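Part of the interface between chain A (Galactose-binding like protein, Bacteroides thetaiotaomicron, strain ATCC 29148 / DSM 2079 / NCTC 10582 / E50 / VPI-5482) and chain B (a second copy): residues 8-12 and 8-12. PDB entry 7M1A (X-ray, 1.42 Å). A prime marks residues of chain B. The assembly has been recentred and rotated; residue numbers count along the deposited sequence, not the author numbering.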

# COMPACT_ATOMS: atom_id res chain seq x y z
N PHE A 8 -4.01 -5.47 9.63
CA PHE A 8 -3.53 -4.08 9.36
C PHE A 8 -3.48 -3.86 7.84
O PHE A 8 -3.21 -4.81 7.06
N ARG A 9 -3.69 -2.61 7.43
CA ARG A 9 -3.65 -2.31 6.01
C ARG A 9 -2.94 -0.99 5.74
O ARG A 9 -3.17 0.00 6.48
N GLU A 10 -2.07 -0.97 4.73
CA GLU A 10 -1.46 0.28 4.27
C GLU A 10 -2.56 1.22 3.76
O GLU A 10 -3.57 0.78 3.23
N MSE A 11 -2.35 2.53 3.99
CA MSE A 11 -3.14 3.57 3.35
C MSE A 11 -2.18 4.53 2.67
O MSE A 11 -0.98 4.55 2.97
N TYR A 12 -2.74 5.47 1.86
CA TYR A 12 -1.85 6.41 1.19
C TYR A 12 -2.71 7.65 0.96
O TYR A 12 -3.63 7.62 0.11
N PHE B 8 -11.75 0.51 0.31
CA PHE B 8 -10.81 -0.41 -0.36
C PHE B 8 -9.41 -0.17 0.27
O PHE B 8 -9.02 0.96 0.66
N ARG B 9 -8.59 -1.23 0.32
CA ARG B 9 -7.25 -1.10 0.90
C ARG B 9 -6.27 -1.90 0.06
O ARG B 9 -6.55 -3.04 -0.35
N GLU B 10 -5.10 -1.27 -0.23
CA GLU B 10 -3.98 -1.99 -0.83
C GLU B 10 -3.52 -3.13 0.08
O GLU B 10 -3.63 -3.05 1.29
N MSE B 11 -3.08 -4.23 -0.56
CA MSE B 11 -2.38 -5.29 0.18
C MSE B 11 -1.10 -5.56 -0.61
O MSE B 11 -0.92 -5.13 -1.76
N TYR B 12 -0.23 -6.36 -0.02
CA TYR B 12 1.04 -6.68 -0.65
C TYR B 12 1.45 -8.05 -0.14
O TYR B 12 1.88 -8.16 1.02

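The two stretches are copies of one sequence, and nearly every contact occurs twice with closely matching geometry, as expected of a near-symmetric pair. The axes of the two strands approach to 5.8 Å with their N-to-C directions 119° apart, so they cross obliquely. The register pairs Arg9 with Arg9′ (CA to CA 6.4 Å) and Glu10 with Glu10′ (CA to CA 6.1 Å). No direct hydrogen bond joins the stretches, although together they bury 356 Å².

Nonpolar packing centres on the arginines, whose CA-to-CB bonds point toward the other stretch. Arg9 CB meets Arg9′ CB at 3.8 Å, bringing aliphatic carbon against aliphatic carbon. Both side chains are m at chi1 and chi2 and t at chi3, with chi4 near -95°. Each then passes beside the partner backbone, with Arg9 CD 4.0 Å from Glu10′ O and Arg9′ CD 4.0 Å from Glu10 O. The CA-to-CB bonds of the selenomethionines Met11 and Met11′ point sideways, but the side-chain ends come nearer: with chi1 m, chi2 t and chi3 p, Met11′ CE lies over one face of the Arg9 guanidinium, 3.7 Å from Arg9 CZ, and Met11 CE takes the equivalent place at 3.7 Å from Arg9′ CZ. A methyl group suits this position because a guanidinium makes its hydrogen bonds in its plane, leaving the face free for van der Waals contact.

One of these bonds, from NH1, is made within each stretch. Arg9 NH1 donates to Phe8 O at 2.9 Å with an N-H...O angle of 153°, and Arg9′ NH1 to Phe8′ O at 2.9 Å and 150°; the NE and NH2 atoms are satisfied elsewhere in the structure.

The CA-to-CB bonds of Glu10 and Glu10′ point sideways; both side chains have chi1 t and chi2 near -93°, between wells. Glu10 CB lies 3.6 Å from Glu10′ OE1, and Glu10 OE1 comes within 3.9 Å of Glu10′ OE1. The latter is a close approach of like charges, not an attractive pairing; each OE2 is hydrogen-bonded elsewhere.

Water supplies the polar link between the backbones. Water 1 accepts from Glu10 N at 2.9 Å and lies 2.7 Å from Glu10′ O, well placed to donate to it; water 2 accepts from Glu10′ N at 2.9 Å and lies 2.7 Å from Glu10 O, placed likewise, though each water has more acceptors in reach than protons. The two waters thus sit between the amide of one Glu10 and the carbonyl of the other, in both directions, across a gap not spanned by direct hydrogen bonds.

The side chains of Phe8, Tyr12 and their counterparts make no contact across the stretches.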

# COMPACT_ATOMS: atom_id res chain seq x y z
CB PHE A 8 -2.10 -3.89 9.93
CG PHE A 8 -1.95 -3.79 11.42
CD1 PHE A 8 -2.96 -4.18 12.31
CD2 PHE A 8 -0.73 -3.28 11.94
CE1 PHE A 8 -2.78 -4.08 13.69
CE2 PHE A 8 -0.52 -3.19 13.32
CZ PHE A 8 -1.52 -3.63 14.19
CB ARG A 9 -5.06 -2.18 5.42
CG ARG A 9 -5.84 -3.48 5.50
CD ARG A 9 -5.43 -4.55 4.51
NE ARG A 9 -6.25 -5.70 4.55
CZ ARG A 9 -6.00 -6.80 5.25
NH1 ARG A 9 -4.94 -6.89 6.01
NH2 ARG A 9 -6.82 -7.83 5.20
CB GLU A 10 -0.44 -0.09 3.18
CG GLU A 10 0.32 1.04 2.56
CD GLU A 10 -0.25 1.68 1.33
OE1 GLU A 10 -1.49 1.54 1.14
OE2 GLU A 10 0.48 2.42 0.70
CB MSE A 11 -4.01 4.26 4.36
CG MSE A 11 -5.02 3.31 4.97
SE MSE A 11 -6.29 4.22 6.14
CE MSE A 11 -7.30 5.12 4.77
CB TYR A 12 -1.29 5.92 -0.14
CG TYR A 12 -0.25 6.90 -0.63
CD1 TYR A 12 1.03 7.01 -0.02
CD2 TYR A 12 -0.60 7.84 -1.62
CE1 TYR A 12 1.93 7.99 -0.44
CE2 TYR A 12 0.31 8.80 -2.04
CZ TYR A 12 1.55 8.90 -1.42
OH TYR A 12 2.40 9.88 -1.79
CB PHE B 8 -10.71 -0.11 -1.86
CG PHE B 8 -11.88 -0.54 -2.71
CD1 PHE B 8 -13.14 -0.92 -2.16
CD2 PHE B 8 -11.68 -0.60 -4.09
CE1 PHE B 8 -14.20 -1.23 -3.02
CE2 PHE B 8 -12.74 -0.94 -4.94
CZ PHE B 8 -13.99 -1.23 -4.40
CB ARG B 9 -7.13 -1.62 2.34
CG ARG B 9 -8.05 -0.92 3.32
CD ARG B 9 -7.53 0.50 3.64
NE ARG B 9 -8.34 1.15 4.64
CZ ARG B 9 -9.33 2.01 4.41
NH1 ARG B 9 -9.62 2.37 3.18
NH2 ARG B 9 -10.01 2.50 5.44
CB GLU B 10 -2.87 -0.94 -1.06
CG GLU B 10 -1.58 -1.46 -1.75
CD GLU B 10 -0.46 -1.89 -0.82
OE1 GLU B 10 -0.79 -2.22 0.35
OE2 GLU B 10 0.62 -2.09 -1.34
CB MSE B 11 -3.23 -6.56 0.22
CG MSE B 11 -4.44 -6.29 1.06
SE MSE B 11 -5.54 -7.91 1.33
CE MSE B 11 -4.34 -8.75 2.62
CB TYR B 12 2.15 -5.65 -0.41
CG TYR B 12 3.33 -5.96 -1.32
CD1 TYR B 12 3.31 -5.69 -2.70
CD2 TYR B 12 4.43 -6.67 -0.82
CE1 TYR B 12 4.33 -6.12 -3.56
CE2 TYR B 12 5.50 -6.97 -1.63
CZ TYR B 12 5.42 -6.77 -3.00
OH TYR B 12 6.35 -7.26 -3.85
O HOH W 1 -1.93 -3.53 3.34
O HOH W 2 -4.94 1.41 0.95